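Side-chain contacts in succinylglutamate desuccinylase (Vibrio parahaemolyticus, PDB 2BCO), which probably hydrolyses N-succinylglutamate to succinate and glutamate, the last step of arginine breakdown by the succinyltransferase pathway, using one bound zinc ion: residues A[114-119]-A[128-133]; A[149-154]-A[205-210]; A[182-187]-A[238-243]; A[258-263]-A[282-287]. One frame throughout, in Å; residues are numbered along the deposited sequence.

In the fold
All four contacts bury the residues that carry them, except that Ser187 in contact 3 lies partly exposed. Contacts 1 to 3 belong to the catalytic domain; contact 4 belongs to the barrel-sandwich hybrid domain. Contact 2, nearest the centre of the chain, is the polar one: a histidine on strand 149-157 meets a serine on helix 203-211. Contacts 1 and 3 lie on opposite sides of that centre, about 28 Å apart between their centres, and each sets a phenylalanine against an alanine of a helix. Contact 2 touches both, through Trp205 and Tyr206 against the Phe116 carbonyl oxygen and through Leu152 between Phe184 and Leu241. Contact 4 is purely aromatic across its two segments.

Contact 1: A[114-119]-A[128-133]; sequences RLFDEK and AIADTL
Phe116 lays one ring face over the methyl group of Ala130, the two residues that bury most of this contact. Ala130 CB stands 4.1 Å from the Phe116 ring centroid, 25° off the ring normal, a CH-pi contact displaced toward the rim at CE1 and CZ. The same rim meets the helix backbone, with Phe116 CE1 3.6 Å from Ala130 O. One turn on, Leu133 comes to the ring edge: its CD1 lies 3.6 Å from Phe116 CZ, while its CB sits in the ring plane. Phe116 CG is anti to its own carbonyl carbon (chi1 -69°), which carries the ring from the loop to the helix. Leu115 adds a smaller contact, its CB 4.0 Å from Ala130 CB. Phe203 stacks on the Phe116 ring, and the Phe116 and Ser201 backbones are hydrogen-bonded. The arrangement is a loop closed hydrophobically onto helix 125-141 of the zinc-hydrolase catalytic domain, with the Phe116 side chain about 8 Å from that of the zinc ligand His155.

Contact 2: A[149-154]-A[205-210]; sequences RWHLDL and WYSAEN
In the catalytic domain of this zinc-dependent AspA/AstE hydrolase, helix 203-211 packs on strand 149-157, the strand that carries the zinc ligand His155. A single polar pair, His151 and Ser207, makes the contact, and it is buried. The imidazole of His151 stands off the strand with CG anti to the backbone N (chi1 -175°), presenting its ND1 edge to the helix. Ser207 reaches back with OG anti to its carbonyl carbon, and its CB lies in the plane of the ring, 3.1 Å from His151 ND1. Carbon contact is slight by comparison, with His151 CB 3.9 Å from Ser207 CB. At the far side of the imidazole, NE2 is hydrogen-bonded to Ser59 OG, so both ring nitrogens have partners and rotation of the ring is restrained. Phe203 meets the same ring edge-to-face. Ser59 OG is also hydrogen-bonded to Asp153 OD2, and Asp153 OD1 to His155 NE2, a polar chain running from the buried histidine toward the metal site. Between strand and helix the link is one short hydrogen bond, 2.6 Å from His151 ND1 to Ser207 OG, in which either atom could be the donor, bent to an angle of 145°.

Contact 3: A[182-187]-A[238-243]; sequences VDFLDS and DLALRN
Apolar contact begins where the Phe184 ring edge meets Ala240: CE1 lies 4.0 Å from Ala240 CB. Phe184 CG is anti to the backbone N (chi1 174°), which swings the ring off its helix toward the other one. Beyond it, Phe184 CZ is 4.5 Å from Leu241 CD1, a looser touch. The ring edge also faces backbone polar atoms, with Ala240 O 3.6 Å from Phe184 CE1 and close to the ring plane. Helices 179-188 and 235-245 of the catalytic domain meet here: the axes of segments 182-187 and 238-243 come within 9.3 Å, with 140° between their N-to-C directions, and alanine serves as the small residue at the close approach. Both helices reach the same strand, since Phe184 and Leu241 each touch Leu152 of strand 149-157. Backbone-to-methyl packing completes the fit: Ala240 CB rests 3.8 Å from Ser187 C. Within helix 235-245, a salt bridge joins Arg242 NE to Asp238 OD2 at 2.9 Å, its oxygen lying near the guanidinium plane; Arg242 NH1 has a second charged partner in Asp79.

Contact 4: A[258-263]-A[282-287]; sequences IKYRVS and ENFTSF
Tyr260 and Phe284 each turn CG anti to the carbonyl carbon (chi1 -74° and -65°), which sends the two rings from facing backbones into one buried aromatic contact. They join strand 258-267 to the loop at the start of strand 285-286 in the barrel-sandwich hybrid domain, with the nearest CA atoms, those of Tyr260 and Phe284, 10.2 Å apart, so the side chains alone span the gap. Phe284 has a backbone conformation with positive phi and, with Thr285, faces Ile310 in a G1 beta bulge, a kink in the pairing with strand 309-311. The rings are oblique, their planes at 46° and their centroids 4.8 Å apart. Phe284 passes over one face of Tyr260, offset toward the rim on the CD2-CE2 side, while Phe284 CD2 approaches Tyr260 CZ to 3.8 Å. Further aromatic rings border the pair: His163 and Phe166 both meet Phe284 edge-to-face. His163 NE2 is also hydrogen-bonded to Tyr260 OH, which ties the phenol end in place. The Phe284 side chain is about 7 Å from that of Glu219, the predicted active-site residue. At the nearest point, Phe284 CE2 lies 3.5 Å from Tyr260 CE2.

Contact 1: A[114-119]-A[128-133]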
loop_
_atom_site.group_PDB
_atom_site.type_symbol
_atom_site.label_atom_id
_atom_site.label_comp_id
_atom_site.label_asym_id
_atom_site.label_seq_id
_atom_site.Cartn_x
_atom_site.Cartn_y
_atom_site.Cartn_z
ATOM N N ARG A 114 4.389 9.950 -5.036
ATOM C CA ARG A 114 5.764 10.406 -5.179
ATOM C C ARG A 114 5.885 11.772 -4.508
ATOM O O ARG A 114 6.943 12.389 -4.511
ATOM C CB ARG A 114 6.135 10.538 -6.657
ATOM C CG ARG A 114 6.682 9.262 -7.274
ATOM C CD ARG A 114 6.722 9.338 -8.799
ATOM N NE ARG A 114 7.078 8.050 -9.396
ATOM C CZ ARG A 114 6.861 7.721 -10.667
ATOM N NH1 ARG A 114 6.283 8.583 -11.493
ATOM N NH2 ARG A 114 7.215 6.524 -11.114
ATOM N N LEU A 115 4.792 12.218 -3.904
ATOM C CA LEU A 115 4.727 13.541 -3.296
ATOM C C LEU A 115 4.789 13.651 -1.783
ATOM O O LEU A 115 4.458 14.698 -1.240
ATOM C CB LEU A 115 3.454 14.234 -3.782
ATOM C CG LEU A 115 3.276 14.227 -5.302
ATOM C CD1 LEU A 115 1.964 14.889 -5.679
ATOM C CD2 LEU A 115 4.451 14.960 -5.940
ATOM N N PHE A 116 5.214 12.597 -1.097
ATOM C CA PHE A 116 5.287 12.649 0.357
ATOM C C PHE A 116 6.677 12.921 0.926
ATOM O O PHE A 116 6.811 13.074 2.135
ATOM C CB PHE A 116 4.725 11.362 0.962
ATOM C CG PHE A 116 3.245 11.214 0.781
ATOM C CD1 PHE A 116 2.357 11.902 1.604
ATOM C CD2 PHE A 116 2.734 10.433 -0.259
ATOM C CE1 PHE A 116 0.980 11.812 1.402
ATOM C CE2 PHE A 116 1.362 10.338 -0.470
ATOM C CZ PHE A 116 0.478 11.032 0.359
ATOM N N ASP A 117 7.704 12.976 0.080
ATOM C CA ASP A 117 9.055 13.249 0.578
ATOM C C ASP A 117 9.343 14.747 0.715
ATOM O O ASP A 117 8.552 15.587 0.284
ATOM C CB ASP A 117 10.127 12.583 -0.303
ATOM C CG ASP A 117 10.154 13.120 -1.726
ATOM O OD1 ASP A 117 11.048 12.695 -2.488
ATOM O OD2 ASP A 117 9.292 13.947 -2.094
ATOM N N GLU A 118 10.482 15.070 1.318
ATOM C CA GLU A 118 10.872 16.457 1.551
ATOM C C GLU A 118 11.443 17.242 0.365
ATOM O O GLU A 118 11.849 18.388 0.534
ATOM C CB GLU A 118 11.857 16.529 2.727
ATOM C CG GLU A 118 11.218 16.340 4.097
ATOM C CD GLU A 118 12.230 16.376 5.237
ATOM O OE1 GLU A 118 13.102 15.480 5.296
ATOM O OE2 GLU A 118 12.154 17.301 6.075
ATOM N N LYS A 119 11.478 16.645 -0.824
ATOM C CA LYS A 119 12.002 17.351 -1.997
ATOM C C LYS A 119 11.045 18.463 -2.418
ATOM O O LYS A 119 9.931 18.556 -1.905
ATOM C CB LYS A 119 12.192 16.387 -3.170
ATOM C CG LYS A 119 13.202 15.278 -2.918
ATOM C CD LYS A 119 13.250 14.318 -4.100
ATOM C CE LYS A 119 14.105 13.099 -3.791
ATOM N NZ LYS A 119 14.084 12.114 -4.907
ATOM N N ALA A 128 -1.608 19.092 -3.235
ATOM C CA ALA A 128 -2.557 19.565 -2.237
ATOM C C ALA A 128 -3.203 18.387 -1.515
ATOM O O ALA A 128 -3.454 18.453 -0.311
ATOM C CB ALA A 128 -3.630 20.427 -2.898
ATOM N N ILE A 129 -3.472 17.315 -2.258
ATOM C CA ILE A 129 -4.070 16.118 -1.683
ATOM C C ILE A 129 -3.074 15.510 -0.691
ATOM O O ILE A 129 -3.412 15.238 0.457
ATOM C CB ILE A 129 -4.384 15.047 -2.772
ATOM C CG1 ILE A 129 -5.319 15.622 -3.839
ATOM C CG2 ILE A 129 -5.020 13.826 -2.128
ATOM C CD1 ILE A 129 -6.651 16.068 -3.312
ATOM N N ALA A 130 -1.844 15.293 -1.151
ATOM C CA ALA A 130 -0.810 14.721 -0.300
ATOM C C ALA A 130 -0.684 15.570 0.970
ATOM O O ALA A 130 -0.530 15.040 2.076
ATOM C CB ALA A 130 0.520 14.677 -1.051
ATOM N N ASP A 131 -0.757 16.891 0.800
ATOM C CA ASP A 131 -0.664 17.812 1.921
ATOM C C ASP A 131 -1.774 17.492 2.931
ATOM O O ASP A 131 -1.536 17.470 4.141
ATOM C CB ASP A 131 -0.786 19.258 1.422
ATOM C CG ASP A 131 0.568 19.955 1.279
ATOM O OD1 ASP A 131 1.469 19.428 0.599
ATOM O OD2 ASP A 131 0.728 21.048 1.858
ATOM N N THR A 132 -2.980 17.237 2.429
ATOM C CA THR A 132 -4.101 16.891 3.299
ATOM C C THR A 132 -3.916 15.509 3.939
ATOM O O THR A 132 -4.273 15.308 5.096
ATOM C CB THR A 132 -5.446 16.875 2.533
ATOM O OG1 THR A 132 -5.741 18.194 2.052
ATOM C CG2 THR A 132 -6.578 16.406 3.448
ATOM N N LEU A 133 -3.364 14.558 3.189
ATOM C CA LEU A 133 -3.164 13.215 3.723
ATOM C C LEU A 133 -2.180 13.204 4.896
ATOM O O LEU A 133 -2.365 12.461 5.866
ATOM C CB LEU A 133 -2.698 12.264 2.612
ATOM C CG LEU A 133 -3.745 12.050 1.500
ATOM C CD1 LEU A 133 -3.153 11.246 0.355
ATOM C CD2 LEU A 133 -4.969 11.338 2.071
#

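Contact 2: A[149-154]-A[205-210]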
loop_
_atom_site.group_PDB
_atom_site.type_symbol
_atom_site.label_atom_id
_atom_site.label_comp_id
_atom_site.label_asym_id
_atom_site.label_seq_id
_atom_site.Cartn_x
_atom_site.Cartn_y
_atom_site.Cartn_z
ATOM N N ARG A 149 0.567 1.608 16.125
ATOM C CA ARG A 149 0.366 2.131 14.775
ATOM C C ARG A 149 0.579 1.221 13.562
ATOM O O ARG A 149 1.613 0.556 13.420
ATOM C CB ARG A 149 1.202 3.392 14.616
ATOM C CG ARG A 149 0.885 4.448 15.652
ATOM C CD ARG A 149 1.946 5.520 15.659
ATOM N NE ARG A 149 1.809 6.442 16.784
ATOM C CZ ARG A 149 2.749 7.314 17.133
ATOM N NH1 ARG A 149 3.882 7.368 16.442
ATOM N NH2 ARG A 149 2.559 8.135 18.163
ATOM N N TRP A 150 -0.418 1.231 12.677
ATOM C CA TRP A 150 -0.403 0.444 11.445
ATOM C C TRP A 150 -0.872 1.295 10.273
ATOM O O TRP A 150 -1.748 2.140 10.419
ATOM C CB TRP A 150 -1.356 -0.755 11.527
ATOM C CG TRP A 150 -0.960 -1.849 12.467
ATOM C CD1 TRP A 150 -0.869 -1.776 13.823
ATOM C CD2 TRP A 150 -0.675 -3.212 12.114
ATOM N NE1 TRP A 150 -0.569 -3.011 14.342
ATOM C CE2 TRP A 150 -0.457 -3.911 13.323
ATOM C CE3 TRP A 150 -0.631 -3.913 10.903
ATOM C CZ2 TRP A 150 -0.145 -5.279 13.347
ATOM C CZ3 TRP A 150 -0.326 -5.279 10.931
ATOM C CH2 TRP A 150 -0.106 -5.947 12.147
ATOM N N HIS A 151 -0.287 1.062 9.109
ATOM C CA HIS A 151 -0.702 1.763 7.909
ATOM C C HIS A 151 -0.592 0.809 6.738
ATOM O O HIS A 151 0.498 0.426 6.322
ATOM C CB HIS A 151 0.145 3.005 7.629
ATOM C CG HIS A 151 -0.352 3.805 6.460
ATOM N ND1 HIS A 151 0.212 5.002 6.076
ATOM C CD2 HIS A 151 -1.371 3.575 5.597
ATOM C CE1 HIS A 151 -0.438 5.476 5.026
ATOM N NE2 HIS A 151 -1.402 4.630 4.714
ATOM N N LEU A 152 -1.745 0.417 6.223
ATOM C CA LEU A 152 -1.818 -0.481 5.090
ATOM C C LEU A 152 -2.355 0.314 3.902
ATOM O O LEU A 152 -3.533 0.673 3.862
ATOM C CB LEU A 152 -2.748 -1.654 5.414
ATOM C CG LEU A 152 -2.244 -2.819 6.275
ATOM C CD1 LEU A 152 -1.346 -2.349 7.391
ATOM C CD2 LEU A 152 -3.437 -3.542 6.851
ATOM N N ASP A 153 -1.472 0.613 2.955
ATOM C CA ASP A 153 -1.836 1.357 1.750
ATOM C C ASP A 153 -2.108 0.351 0.632
ATOM O O ASP A 153 -1.184 -0.298 0.138
ATOM C CB ASP A 153 -0.696 2.287 1.327
ATOM C CG ASP A 153 -1.113 3.228 0.222
ATOM O OD1 ASP A 153 -0.245 3.793 -0.472
ATOM O OD2 ASP A 153 -2.333 3.408 0.055
ATOM N N LEU A 154 -3.365 0.253 0.212
ATOM C CA LEU A 154 -3.765 -0.730 -0.801
ATOM C C LEU A 154 -3.738 -0.293 -2.268
ATOM O O LEU A 154 -4.456 0.627 -2.677
ATOM C CB LEU A 154 -5.152 -1.255 -0.440
ATOM C CG LEU A 154 -5.353 -1.486 1.064
ATOM C CD1 LEU A 154 -6.747 -2.088 1.314
ATOM C CD2 LEU A 154 -4.246 -2.426 1.596
ATOM N N TRP A 205 5.626 4.961 3.104
ATOM C CA TRP A 205 6.925 5.359 3.633
ATOM C C TRP A 205 6.772 6.542 4.585
ATOM O O TRP A 205 7.439 6.603 5.612
ATOM C CB TRP A 205 7.887 5.744 2.498
ATOM C CG TRP A 205 9.095 6.531 2.979
ATOM C CD1 TRP A 205 10.263 6.024 3.466
ATOM C CD2 TRP A 205 9.205 7.964 3.091
ATOM N NE1 TRP A 205 11.088 7.044 3.876
ATOM C CE2 TRP A 205 10.469 8.237 3.658
ATOM C CE3 TRP A 205 8.362 9.031 2.766
ATOM C CZ2 TRP A 205 10.905 9.553 3.917
ATOM C CZ3 TRP A 205 8.800 10.339 3.024
ATOM C CH2 TRP A 205 10.061 10.583 3.592
ATOM N N TYR A 206 5.893 7.482 4.247
ATOM C CA TYR A 206 5.689 8.656 5.092
ATOM C C TYR A 206 5.241 8.301 6.515
ATOM O O TYR A 206 5.679 8.923 7.483
ATOM C CB TYR A 206 4.660 9.594 4.462
ATOM C CG TYR A 206 4.429 10.856 5.253
ATOM C CD1 TYR A 206 5.254 11.963 5.086
ATOM C CD2 TYR A 206 3.384 10.947 6.176
ATOM C CE1 TYR A 206 5.041 13.144 5.811
ATOM C CE2 TYR A 206 3.164 12.120 6.906
ATOM C CZ TYR A 206 3.998 13.212 6.716
ATOM O OH TYR A 206 3.785 14.382 7.404
ATOM N N SER A 207 4.350 7.324 6.632
ATOM C CA SER A 207 3.859 6.899 7.933
ATOM C C SER A 207 4.943 6.170 8.710
ATOM O O SER A 207 5.075 6.353 9.909
ATOM C CB SER A 207 2.639 5.985 7.771
ATOM O OG SER A 207 1.487 6.744 7.452
ATOM N N ALA A 208 5.715 5.338 8.018
ATOM C CA ALA A 208 6.787 4.592 8.660
ATOM C C ALA A 208 7.892 5.532 9.143
ATOM O O ALA A 208 8.346 5.439 10.287
ATOM C CB ALA A 208 7.362 3.571 7.689
ATOM N N GLU A 209 8.315 6.440 8.271
ATOM C CA GLU A 209 9.379 7.381 8.602
ATOM C C GLU A 209 9.007 8.419 9.636
ATOM O O GLU A 209 9.820 8.758 10.488
ATOM C CB GLU A 209 9.873 8.104 7.343
ATOM C CG GLU A 209 10.868 9.257 7.595
ATOM C CD GLU A 209 12.110 8.826 8.372
ATOM O OE1 GLU A 209 12.673 7.765 8.047
ATOM O OE2 GLU A 209 12.528 9.554 9.298
ATOM N N ASN A 210 7.781 8.918 9.580
ATOM C CA ASN A 210 7.377 9.965 10.504
ATOM C C ASN A 210 6.555 9.560 11.704
ATOM O O ASN A 210 6.344 10.372 12.601
ATOM C CB ASN A 210 6.641 11.052 9.730
ATOM C CG ASN A 210 7.563 11.819 8.819
ATOM O OD1 ASN A 210 8.425 12.553 9.286
ATOM N ND2 ASN A 210 7.404 11.641 7.516
#

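Contact 3: A[182-187]-A[238-243]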
loop_
_atom_site.group_PDB
_atom_site.type_symbol
_atom_site.label_atom_id
_atom_site.label_comp_id
_atom_site.label_asym_id
_atom_site.label_seq_id
_atom_site.Cartn_x
_atom_site.Cartn_y
_atom_site.Cartn_z
ATOM N N VAL A 182 4.463 -9.198 9.810
ATOM C CA VAL A 182 4.850 -10.362 9.013
ATOM C C VAL A 182 3.808 -11.465 9.143
ATOM O O VAL A 182 3.453 -12.104 8.157
ATOM C CB VAL A 182 6.236 -10.902 9.442
ATOM C CG1 VAL A 182 6.504 -12.258 8.791
ATOM C CG2 VAL A 182 7.315 -9.916 9.024
ATOM N N ASP A 183 3.318 -11.691 10.358
ATOM C CA ASP A 183 2.282 -12.698 10.559
ATOM C C ASP A 183 1.062 -12.320 9.719
ATOM O O ASP A 183 0.366 -13.193 9.200
ATOM C CB ASP A 183 1.861 -12.775 12.036
ATOM C CG ASP A 183 2.811 -13.608 12.874
ATOM O OD1 ASP A 183 2.662 -13.595 14.121
ATOM O OD2 ASP A 183 3.700 -14.276 12.294
ATOM N N PHE A 184 0.803 -11.015 9.607
ATOM C CA PHE A 184 -0.334 -10.524 8.832
ATOM C C PHE A 184 -0.146 -10.883 7.374
ATOM O O PHE A 184 -1.070 -11.384 6.736
ATOM C CB PHE A 184 -0.482 -9.001 8.955
ATOM C CG PHE A 184 -1.546 -8.417 8.054
ATOM C CD1 PHE A 184 -2.891 -8.749 8.226
ATOM C CD2 PHE A 184 -1.200 -7.583 6.997
ATOM C CE1 PHE A 184 -3.875 -8.248 7.357
ATOM C CE2 PHE A 184 -2.181 -7.074 6.115
ATOM C CZ PHE A 184 -3.516 -7.415 6.299
ATOM N N LEU A 185 1.055 -10.625 6.853
ATOM C CA LEU A 185 1.377 -10.935 5.464
ATOM C C LEU A 185 1.100 -12.408 5.182
ATOM O O LEU A 185 0.464 -12.746 4.184
ATOM C CB LEU A 185 2.859 -10.670 5.159
ATOM C CG LEU A 185 3.434 -9.303 4.732
ATOM C CD1 LEU A 185 2.611 -8.709 3.596
ATOM C CD2 LEU A 185 3.456 -8.363 5.906
ATOM N N ASP A 186 1.594 -13.275 6.065
ATOM C CA ASP A 186 1.434 -14.711 5.901
ATOM C C ASP A 186 -0.029 -15.129 5.976
ATOM O O ASP A 186 -0.503 -15.903 5.149
ATOM C CB ASP A 186 2.272 -15.453 6.953
ATOM C CG ASP A 186 3.770 -15.221 6.779
ATOM O OD1 ASP A 186 4.543 -15.569 7.690
ATOM O OD2 ASP A 186 4.180 -14.692 5.727
ATOM N N SER A 187 -0.749 -14.605 6.957
ATOM C CA SER A 187 -2.157 -14.949 7.090
ATOM C C SER A 187 -2.953 -14.466 5.886
ATOM O O SER A 187 -3.906 -15.124 5.473
ATOM C CB SER A 187 -2.744 -14.342 8.369
ATOM O OG SER A 187 -2.183 -14.961 9.513
ATOM N N ASP A 238 -8.560 -10.313 2.179
ATOM C CA ASP A 238 -9.715 -9.668 2.794
ATOM C C ASP A 238 -10.096 -10.254 4.150
ATOM O O ASP A 238 -10.498 -9.521 5.059
ATOM C CB ASP A 238 -10.912 -9.740 1.840
ATOM C CG ASP A 238 -12.152 -9.083 2.405
ATOM O OD1 ASP A 238 -12.131 -7.865 2.645
ATOM O OD2 ASP A 238 -13.153 -9.790 2.612
ATOM N N LEU A 239 -9.974 -11.574 4.272
ATOM C CA LEU A 239 -10.291 -12.286 5.507
ATOM C C LEU A 239 -9.236 -11.940 6.554
ATOM O O LEU A 239 -9.548 -11.715 7.722
ATOM C CB LEU A 239 -10.290 -13.791 5.241
ATOM C CG LEU A 239 -11.148 -14.702 6.123
ATOM C CD1 LEU A 239 -11.028 -16.137 5.623
ATOM C CD2 LEU A 239 -10.709 -14.613 7.564
ATOM N N ALA A 240 -7.981 -11.900 6.124
ATOM C CA ALA A 240 -6.891 -11.564 7.029
ATOM C C ALA A 240 -7.088 -10.118 7.500
ATOM O O ALA A 240 -6.858 -9.807 8.664
ATOM C CB ALA A 240 -5.545 -11.721 6.324
ATOM N N LEU A 241 -7.534 -9.246 6.599
ATOM C CA LEU A 241 -7.765 -7.852 6.954
ATOM C C LEU A 241 -8.958 -7.723 7.895
ATOM O O LEU A 241 -8.955 -6.886 8.800
ATOM C CB LEU A 241 -7.987 -7.001 5.696
ATOM C CG LEU A 241 -8.276 -5.510 5.895
ATOM C CD1 LEU A 241 -7.135 -4.835 6.647
ATOM C CD2 LEU A 241 -8.457 -4.875 4.541
ATOM N N ARG A 242 -9.986 -8.543 7.693
ATOM C CA ARG A 242 -11.144 -8.488 8.587
ATOM C C ARG A 242 -10.744 -8.995 9.972
ATOM O O ARG A 242 -11.166 -8.443 10.988
ATOM C CB ARG A 242 -12.308 -9.318 8.030
ATOM C CG ARG A 242 -13.071 -8.617 6.897
ATOM C CD ARG A 242 -13.921 -9.588 6.076
ATOM N NE ARG A 242 -14.618 -8.906 4.992
ATOM C CZ ARG A 242 -15.757 -8.229 5.129
ATOM N NH1 ARG A 242 -16.349 -8.139 6.317
ATOM N NH2 ARG A 242 -16.299 -7.629 4.076
ATOM N N ASN A 243 -9.915 -10.032 10.012
ATOM C CA ASN A 243 -9.470 -10.580 11.287
ATOM C C ASN A 243 -8.623 -9.559 12.040
ATOM O O ASN A 243 -8.636 -9.521 13.265
ATOM C CB ASN A 243 -8.647 -11.861 11.083
ATOM C CG ASN A 243 -9.496 -13.042 10.627
ATOM O OD1 ASN A 243 -10.703 -13.081 10.858
ATOM N ND2 ASN A 243 -8.858 -14.020 9.997
#

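Contact 4: A[258-263]-A[282-287]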
loop_
_atom_site.group_PDB
_atom_site.type_symbol
_atom_site.label_atom_id
_atom_site.label_comp_id
_atom_site.label_asym_id
_atom_site.label_seq_id
_atom_site.Cartn_x
_atom_site.Cartn_y
_atom_site.Cartn_z
ATOM N N ILE A 258 7.478 -15.031 0.480
ATOM C CA ILE A 258 8.859 -14.936 0.039
ATOM C C ILE A 258 9.394 -13.551 0.430
ATOM O O ILE A 258 8.694 -12.545 0.280
ATOM C CB ILE A 258 8.952 -15.139 -1.485
ATOM C CG1 ILE A 258 8.426 -16.538 -1.840
ATOM C CG2 ILE A 258 10.400 -14.978 -1.961
ATOM C CD1 ILE A 258 8.159 -16.724 -3.314
ATOM N N LYS A 259 10.616 -13.508 0.954
ATOM C CA LYS A 259 11.224 -12.250 1.371
ATOM C C LYS A 259 12.279 -11.854 0.337
ATOM O O LYS A 259 13.149 -12.656 -0.017
ATOM C CB LYS A 259 11.892 -12.403 2.745
ATOM C CG LYS A 259 11.056 -13.104 3.829
ATOM C CD LYS A 259 9.808 -12.310 4.216
ATOM C CE LYS A 259 9.088 -12.936 5.414
ATOM N NZ LYS A 259 8.664 -14.350 5.174
ATOM N N TYR A 260 12.194 -10.621 -0.152
ATOM C CA TYR A 260 13.136 -10.118 -1.146
ATOM C C TYR A 260 13.893 -8.930 -0.574
ATOM O O TYR A 260 13.429 -8.288 0.356
ATOM C CB TYR A 260 12.401 -9.657 -2.411
ATOM C CG TYR A 260 11.877 -10.764 -3.301
ATOM C CD1 TYR A 260 12.717 -11.423 -4.202
ATOM C CD2 TYR A 260 10.545 -11.154 -3.245
ATOM C CE1 TYR A 260 12.238 -12.447 -5.026
ATOM C CE2 TYR A 260 10.056 -12.174 -4.064
ATOM C CZ TYR A 260 10.905 -12.815 -4.950
ATOM O OH TYR A 260 10.420 -13.818 -5.761
ATOM N N ARG A 261 15.068 -8.658 -1.126
ATOM C CA ARG A 261 15.875 -7.515 -0.715
ATOM C C ARG A 261 16.308 -6.870 -2.021
ATOM O O ARG A 261 16.265 -7.510 -3.072
ATOM C CB ARG A 261 17.110 -7.944 0.096
ATOM C CG ARG A 261 18.232 -8.610 -0.703
ATOM C CD ARG A 261 19.456 -8.879 0.191
ATOM N NE ARG A 261 20.488 -9.687 -0.463
ATOM C CZ ARG A 261 21.312 -9.247 -1.407
ATOM N NH1 ARG A 261 21.244 -7.993 -1.826
ATOM N NH2 ARG A 261 22.206 -10.070 -1.941
ATOM N N VAL A 262 16.728 -5.615 -1.969
ATOM C CA VAL A 262 17.154 -4.944 -3.188
ATOM C C VAL A 262 18.609 -5.255 -3.560
ATOM O O VAL A 262 19.539 -4.801 -2.898
ATOM C CB VAL A 262 16.973 -3.420 -3.054
ATOM C CG1 VAL A 262 17.465 -2.717 -4.316
ATOM C CG2 VAL A 262 15.505 -3.106 -2.784
ATOM N N SER A 263 18.798 -6.044 -4.615
ATOM C CA SER A 263 20.140 -6.389 -5.076
ATOM C C SER A 263 20.827 -5.092 -5.451
ATOM O O SER A 263 21.905 -4.784 -4.953
ATOM C CB SER A 263 20.079 -7.311 -6.295
ATOM O OG SER A 263 19.390 -8.511 -5.991
ATOM N N GLU A 282 6.629 -8.366 -17.017
ATOM C CA GLU A 282 6.109 -8.674 -15.687
ATOM C C GLU A 282 7.043 -8.271 -14.550
ATOM O O GLU A 282 8.265 -8.227 -14.720
ATOM C CB GLU A 282 5.815 -10.181 -15.579
ATOM C CG GLU A 282 4.538 -10.633 -16.278
ATOM C CD GLU A 282 4.325 -12.145 -16.224
ATOM O OE1 GLU A 282 4.651 -12.771 -15.191
ATOM O OE2 GLU A 282 3.816 -12.713 -17.218
ATOM N N ASN A 283 6.459 -7.952 -13.395
ATOM C CA ASN A 283 7.254 -7.621 -12.224
ATOM C C ASN A 283 7.877 -8.940 -11.787
ATOM O O ASN A 283 7.288 -10.010 -11.973
ATOM C CB ASN A 283 6.390 -7.057 -11.091
ATOM C CG ASN A 283 6.258 -5.544 -11.155
ATOM O OD1 ASN A 283 7.232 -4.839 -11.415
ATOM N ND2 ASN A 283 5.056 -5.039 -10.895
ATOM N N PHE A 284 9.066 -8.862 -11.210
ATOM C CA PHE A 284 9.800 -10.043 -10.766
ATOM C C PHE A 284 10.173 -10.968 -11.909
ATOM O O PHE A 284 10.145 -12.187 -11.759
ATOM C CB PHE A 284 9.010 -10.836 -9.722
ATOM C CG PHE A 284 8.786 -10.089 -8.445
ATOM C CD1 PHE A 284 7.657 -9.293 -8.275
ATOM C CD2 PHE A 284 9.727 -10.148 -7.420
ATOM C CE1 PHE A 284 7.464 -8.564 -7.100
ATOM C CE2 PHE A 284 9.547 -9.425 -6.242
ATOM C CZ PHE A 284 8.413 -8.632 -6.084
ATOM N N THR A 285 10.499 -10.390 -13.060
ATOM C CA THR A 285 10.936 -11.185 -14.200
ATOM C C THR A 285 12.421 -11.411 -13.918
ATOM O O THR A 285 13.188 -10.456 -13.787
ATOM C CB THR A 285 10.755 -10.429 -15.543
ATOM O OG1 THR A 285 9.360 -10.353 -15.860
ATOM C CG2 THR A 285 11.486 -11.144 -16.670
ATOM N N SER A 286 12.818 -12.674 -13.814
ATOM C CA SER A 286 14.204 -13.011 -13.504
ATOM C C SER A 286 15.134 -13.060 -14.702
ATOM O O SER A 286 14.697 -13.093 -15.851
ATOM C CB SER A 286 14.264 -14.349 -12.759
ATOM O OG SER A 286 13.753 -15.402 -13.556
ATOM N N PHE A 287 16.429 -13.066 -14.416
ATOM C CA PHE A 287 17.448 -13.121 -15.453
ATOM C C PHE A 287 18.539 -14.074 -15.002
ATOM O O PHE A 287 18.593 -14.457 -13.836
ATOM C CB PHE A 287 18.061 -11.736 -15.698
ATOM C CG PHE A 287 17.062 -10.691 -16.131
ATOM C CD1 PHE A 287 16.524 -9.793 -15.209
ATOM C CD2 PHE A 287 16.643 -10.613 -17.462
ATOM C CE1 PHE A 287 15.582 -8.830 -15.608
ATOM C CE2 PHE A 287 15.701 -9.655 -17.872
ATOM C CZ PHE A 287 15.173 -8.765 -16.943
#